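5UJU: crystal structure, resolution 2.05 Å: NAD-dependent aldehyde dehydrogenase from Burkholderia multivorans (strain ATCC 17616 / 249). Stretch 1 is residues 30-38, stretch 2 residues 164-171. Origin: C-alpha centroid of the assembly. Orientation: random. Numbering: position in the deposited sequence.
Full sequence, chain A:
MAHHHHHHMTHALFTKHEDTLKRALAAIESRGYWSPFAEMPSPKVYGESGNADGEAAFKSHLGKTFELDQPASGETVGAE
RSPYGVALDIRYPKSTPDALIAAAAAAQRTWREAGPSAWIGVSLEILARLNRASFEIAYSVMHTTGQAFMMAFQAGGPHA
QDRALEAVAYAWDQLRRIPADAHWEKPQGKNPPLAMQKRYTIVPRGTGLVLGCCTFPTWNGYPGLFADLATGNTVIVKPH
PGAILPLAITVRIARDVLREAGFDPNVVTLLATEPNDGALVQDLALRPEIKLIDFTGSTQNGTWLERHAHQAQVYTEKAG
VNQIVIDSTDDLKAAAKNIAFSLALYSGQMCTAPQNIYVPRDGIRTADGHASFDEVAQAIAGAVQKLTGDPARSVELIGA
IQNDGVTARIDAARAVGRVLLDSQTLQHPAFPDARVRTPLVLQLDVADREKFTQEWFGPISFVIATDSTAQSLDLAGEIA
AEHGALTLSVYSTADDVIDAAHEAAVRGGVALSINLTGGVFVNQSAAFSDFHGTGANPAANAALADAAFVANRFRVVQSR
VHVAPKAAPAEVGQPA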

ATOM      1  N   SER A  30     -12.958 -15.664  -7.611  1.00 43.54           N
ATOM      2  CA  SER A  30     -12.888 -17.030  -8.132  1.00 40.06           C
ATOM      3  C   SER A  30     -11.800 -17.196  -9.191  1.00 38.15           C
ATOM      4  O   SER A  30     -11.174 -18.261  -9.273  1.00 38.16           O
ATOM      5  N   ARG A  31     -11.594 -16.171 -10.021  1.00 39.11           N
ATOM      6  CA  ARG A  31     -10.484 -16.080 -10.977  1.00 41.73           C
ATOM      7  C   ARG A  31     -10.598 -17.081 -12.134  1.00 47.93           C
ATOM      8  O   ARG A  31      -9.590 -17.437 -12.752  1.00 37.67           O
ATOM      9  N   GLY A  32     -11.820 -17.511 -12.462  1.00 41.07           N
ATOM     10  CA  GLY A  32     -12.103 -18.146 -13.734  1.00 42.10           C
ATOM     11  C   GLY A  32     -12.165 -17.109 -14.847  1.00 40.53           C
ATOM     12  O   GLY A  32     -11.711 -15.969 -14.693  1.00 40.14           O
ATOM     13  N   TYR A  33     -12.723 -17.515 -15.996  1.00 40.43           N
ATOM     14  CA  TYR A  33     -12.865 -16.607 -17.135  1.00 37.67           C
ATOM     15  C   TYR A  33     -14.150 -15.787 -17.024  1.00 38.70           C
ATOM     16  O   TYR A  33     -15.234 -16.344 -16.826  1.00 43.30           O
ATOM     17  N   TRP A  34     -14.027 -14.472 -17.199  1.00 39.98           N
ATOM     18  CA  TRP A  34     -15.190 -13.592 -17.263  1.00 39.53           C
ATOM     19  C   TRP A  34     -14.782 -12.244 -17.840  1.00 37.85           C
ATOM     20  O   TRP A  34     -13.684 -11.748 -17.568  1.00 35.65           O
ATOM     21  N   SER A  35     -15.680 -11.660 -18.641  1.00 44.15           N
ATOM     22  CA  SER A  35     -15.532 -10.331 -19.224  1.00 43.60           C
ATOM     23  C   SER A  35     -16.894  -9.790 -19.629  1.00 42.17           C
ATOM     24  O   SER A  35     -17.606 -10.441 -20.402  1.00 43.20           O
ATOM     25  N   PRO A  36     -17.288  -8.605 -19.152  1.00 42.34           N
ATOM     26  CA  PRO A  36     -18.564  -8.026 -19.587  1.00 44.54           C
ATOM     27  C   PRO A  36     -18.476  -7.304 -20.917  1.00 45.77           C
ATOM     28  O   PRO A  36     -19.512  -6.847 -21.423  1.00 46.14           O
ATOM     29  N   PHE A  37     -17.280  -7.168 -21.488  1.00 41.78           N
ATOM     30  CA  PHE A  37     -17.081  -6.404 -22.711  1.00 37.86           C
ATOM     31  C   PHE A  37     -16.660  -7.367 -23.815  1.00 41.18           C
ATOM     32  O   PHE A  37     -15.626  -8.033 -23.703  1.00 42.71           O
ATOM     33  N   ALA A  38     -17.481  -7.460 -24.858  1.00 33.17           N
ATOM     34  CA  ALA A  38     -17.237  -8.410 -25.937  1.00 38.06           C
ATOM     35  C   ALA A  38     -15.957  -8.057 -26.676  1.00 44.95           C
ATOM     36  O   ALA A  38     -15.839  -6.969 -27.249  1.00 33.24           O
ATOM     37  N   ALA A 164      -9.824  -1.838 -16.456  1.00 26.10           N
ATOM     38  CA  ALA A 164     -10.419  -0.728 -15.714  1.00 21.16           C
ATOM     39  C   ALA A 164     -11.494  -1.236 -14.760  1.00 26.79           C
ATOM     40  O   ALA A 164     -11.502  -0.896 -13.574  1.00 25.39           O
ATOM     41  N   LEU A 165     -12.381  -2.104 -15.255  1.00 29.15           N
ATOM     42  CA  LEU A 165     -13.461  -2.624 -14.423  1.00 27.05           C
ATOM     43  C   LEU A 165     -12.915  -3.454 -13.269  1.00 32.91           C
ATOM     44  O   LEU A 165     -13.432  -3.398 -12.144  1.00 24.06           O
ATOM     45  N   GLU A 166     -11.853  -4.215 -13.532  1.00 23.71           N
ATOM     46  CA  GLU A 166     -11.158  -4.945 -12.479  1.00 26.86           C
ATOM     47  C   GLU A 166     -10.674  -4.010 -11.378  1.00 26.99           C
ATOM     48  O   GLU A 166     -10.840  -4.297 -10.187  1.00 31.27           O
ATOM     49  N   ALA A 167     -10.070  -2.882 -11.759  1.00 28.79           N
ATOM     50  CA  ALA A 167      -9.602  -1.922 -10.768  1.00 27.07           C
ATOM     51  C   ALA A 167     -10.768  -1.351  -9.952  1.00 29.88           C
ATOM     52  O   ALA A 167     -10.653  -1.179  -8.733  1.00 24.84           O
ATOM     53  N   VAL A 168     -11.893  -1.052 -10.612  1.00 25.49           N
ATOM     54  CA  VAL A 168     -13.067  -0.545  -9.902  1.00 25.74           C
ATOM     55  C   VAL A 168     -13.584  -1.594  -8.927  1.00 28.82           C
ATOM     56  O   VAL A 168     -13.950  -1.278  -7.787  1.00 27.83           O
ATOM     57  N   ALA A 169     -13.582  -2.865  -9.345  1.00 30.89           N
ATOM     58  CA  ALA A 169     -14.081  -3.937  -8.490  1.00 30.71           C
ATOM     59  C   ALA A 169     -13.218  -4.103  -7.240  1.00 27.75           C
ATOM     60  O   ALA A 169     -13.746  -4.269  -6.135  1.00 28.99           O
ATOM     61  N   TYR A 170     -11.889  -4.077  -7.397  1.00 24.46           N
ATOM     62  CA  TYR A 170     -11.004  -4.134  -6.231  1.00 27.26           C
ATOM     63  C   TYR A 170     -11.227  -2.939  -5.300  1.00 29.90           C
ATOM     64  O   TYR A 170     -11.235  -3.096  -4.075  1.00 26.50           O
ATOM     65  N   ALA A 171     -11.375  -1.736  -5.864  1.00 25.72           N
ATOM     66  CA  ALA A 171     -11.661  -0.557  -5.047  1.00 27.74           C
ATOM     67  C   ALA A 171     -12.939  -0.757  -4.242  1.00 25.28           C
ATOM     68  O   ALA A 171     -12.934  -0.642  -3.015  1.00 25.80           O
TER

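This is a small, side-chain-only contact between an irregular segment and one face of a helix, with an apolar cluster around Leu-165 at one end and a water-assisted polar group around Arg-31 at the other. The backbones stay well apart: the nearest CA atoms, those of Pro-36 and Leu-165, lie 9.0 Å from each other, so side chains must span the gap. Leu-165 points toward the loop and, with chi1 t and chi2 p, gives up more surface than any other residue here. Its branched, apolar side chain suits a site met by three differently shaped neighbours. CD2 of Leu-165 lies 3.4 Å from CG of Pro-36, whose CA-to-CB bond also points toward the helix and whose compact ring fits close to the leucine, and 3.7 Å from CH2 of Trp-34. Trp-34 starts out sideways, but its t rotamer and long indole bring the far end of the ring to the leucine. Phe-37, chi1 m, points toward the helix; its flat apolar ring can lie edge-on against an aliphatic carbon, with CE2 4.2 Å from CB of Leu-165.

The polar end depends on reach. Arg-31, which leaves the preceding helix with positive phi, has its CB directed sideways; chi1 m, chi2 t and chi3 p then carry the guanidinium to Glu-166 and Tyr-170. These two also leave the helix sideways, and their long side chains, chi1 t and m respectively, bring their polar ends nearer the arginine. The Tyr-170 ring carries its hydroxyl out to the guanidinium, where NH1 of Arg-31 lies 2.9 Å from OH of Tyr-170, near the guanidinium plane. The opposite charges of Arg-31 and Glu-166 are too far apart for a salt bridge, at 4.4 Å from NH2 to OE2. Water 1 joins them instead, accepting a hydrogen bond from Arg-31 NH2 (2.7 Å to the water O) and donating one to the carboxylate acceptor Glu-166 OE2 (2.9 Å from the water O).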

ATOM      1  CB  SER A  30     -14.241 -17.441  -8.710  1.00 44.13           C
ATOM      2  OG  SER A  30     -14.492 -16.739  -9.908  1.00 47.94           O
ATOM      3  CB  ARG A  31      -9.129 -16.207 -10.262  1.00 40.39           C
ATOM      4  CG  ARG A  31      -8.949 -15.148  -9.149  1.00 44.20           C
ATOM      5  CD  ARG A  31      -7.486 -14.884  -8.757  1.00 42.01           C
ATOM      6  NE  ARG A  31      -6.780 -14.053  -9.736  1.00 36.03           N
ATOM      7  CZ  ARG A  31      -6.895 -12.726  -9.837  1.00 38.64           C
ATOM      8  NH1 ARG A  31      -7.702 -12.041  -9.025  1.00 35.75           N
ATOM      9  NH2 ARG A  31      -6.198 -12.073 -10.760  1.00 33.73           N
ATOM     10  CB  TYR A  33     -12.871 -17.347 -18.480  1.00 39.09           C
ATOM     11  CG  TYR A  33     -13.178 -16.365 -19.596  1.00 40.60           C
ATOM     12  CD1 TYR A  33     -12.255 -15.381 -19.941  1.00 38.01           C
ATOM     13  CD2 TYR A  33     -14.414 -16.364 -20.246  1.00 45.00           C
ATOM     14  CE1 TYR A  33     -12.528 -14.444 -20.924  1.00 42.82           C
ATOM     15  CE2 TYR A  33     -14.700 -15.422 -21.240  1.00 47.79           C
ATOM     16  CZ  TYR A  33     -13.750 -14.462 -21.569  1.00 47.54           C
ATOM     17  OH  TYR A  33     -13.999 -13.518 -22.545  1.00 49.14           O
ATOM     18  CB  TRP A  34     -15.842 -13.387 -15.888  1.00 38.69           C
ATOM     19  CG  TRP A  34     -17.056 -12.494 -15.939  1.00 36.48           C
ATOM     20  CD1 TRP A  34     -18.303 -12.816 -16.415  1.00 34.95           C
ATOM     21  CD2 TRP A  34     -17.124 -11.122 -15.536  1.00 36.91           C
ATOM     22  NE1 TRP A  34     -19.144 -11.731 -16.309  1.00 35.51           N
ATOM     23  CE2 TRP A  34     -18.447 -10.680 -15.771  1.00 36.85           C
ATOM     24  CE3 TRP A  34     -16.200 -10.226 -14.985  1.00 35.53           C
ATOM     25  CZ2 TRP A  34     -18.865  -9.383 -15.480  1.00 40.44           C
ATOM     26  CZ3 TRP A  34     -16.616  -8.940 -14.689  1.00 39.18           C
ATOM     27  CH2 TRP A  34     -17.941  -8.528 -14.938  1.00 40.36           C
ATOM     28  CB  SER A  35     -14.618 -10.343 -20.449  1.00 52.30           C
ATOM     29  OG  SER A  35     -14.664  -9.075 -21.093  1.00 57.51           O
ATOM     30  CB  PRO A  36     -18.893  -7.039 -18.462  1.00 49.33           C
ATOM     31  CG  PRO A  36     -17.539  -6.543 -18.051  1.00 43.95           C
ATOM     32  CD  PRO A  36     -16.592  -7.728 -18.192  1.00 45.66           C
ATOM     33  CB  PHE A  37     -16.046  -5.300 -22.489  1.00 37.48           C
ATOM     34  CG  PHE A  37     -16.402  -4.345 -21.349  1.00 34.74           C
ATOM     35  CD1 PHE A  37     -17.546  -3.559 -21.404  1.00 36.08           C
ATOM     36  CD2 PHE A  37     -15.575  -4.236 -20.233  1.00 30.24           C
ATOM     37  CE1 PHE A  37     -17.876  -2.683 -20.358  1.00 35.46           C
ATOM     38  CE2 PHE A  37     -15.887  -3.364 -19.182  1.00 27.89           C
ATOM     39  CZ  PHE A  37     -17.036  -2.584 -19.243  1.00 31.15           C
ATOM     40  CB  ALA A  38     -18.421  -8.434 -26.900  1.00 35.77           C
ATOM     41  CB  ALA A 164     -10.990   0.306 -16.688  1.00 22.54           C
ATOM     42  CB  LEU A 165     -14.398  -3.477 -15.278  1.00 26.02           C
ATOM     43  CG  LEU A 165     -15.586  -4.053 -14.496  1.00 31.92           C
ATOM     44  CD1 LEU A 165     -16.623  -3.002 -14.292  1.00 33.74           C
ATOM     45  CD2 LEU A 165     -16.191  -5.251 -15.181  1.00 31.73           C
ATOM     46  CB  GLU A 166      -9.987  -5.713 -13.097  1.00 23.83           C
ATOM     47  CG  GLU A 166      -9.195  -6.530 -12.118  1.00 27.14           C
ATOM     48  CD  GLU A 166      -8.052  -7.258 -12.814  1.00 30.04           C
ATOM     49  OE1 GLU A 166      -7.249  -6.576 -13.486  1.00 35.82           O
ATOM     50  OE2 GLU A 166      -7.973  -8.493 -12.688  1.00 35.11           O
ATOM     51  CB  ALA A 167      -8.822  -0.806 -11.456  1.00 28.17           C
ATOM     52  CB  VAL A 168     -14.157  -0.122 -10.906  1.00 27.17           C
ATOM     53  CG1 VAL A 168     -15.452   0.217 -10.181  1.00 25.84           C
ATOM     54  CG2 VAL A 168     -13.690   1.062 -11.736  1.00 28.78           C
ATOM     55  CB  ALA A 169     -14.151  -5.253  -9.278  1.00 24.31           C
ATOM     56  CB  TYR A 170      -9.543  -4.196  -6.673  1.00 26.88           C
ATOM     57  CG  TYR A 170      -9.074  -5.613  -6.935  1.00 29.20           C
ATOM     58  CD1 TYR A 170      -9.069  -6.141  -8.220  1.00 25.20           C
ATOM     59  CD2 TYR A 170      -8.700  -6.437  -5.884  1.00 30.34           C
ATOM     60  CE1 TYR A 170      -8.651  -7.460  -8.457  1.00 31.00           C
ATOM     61  CE2 TYR A 170      -8.286  -7.745  -6.104  1.00 37.55           C
ATOM     62  CZ  TYR A 170      -8.269  -8.245  -7.388  1.00 33.63           C
ATOM     63  OH  TYR A 170      -7.872  -9.529  -7.584  1.00 34.58           O
ATOM     64  CB  ALA A 171     -11.771   0.689  -5.927  1.00 22.62           C
TER
HETATM   65  O   HOH W   1      -6.358  -9.381 -10.463  1.00 33.10           O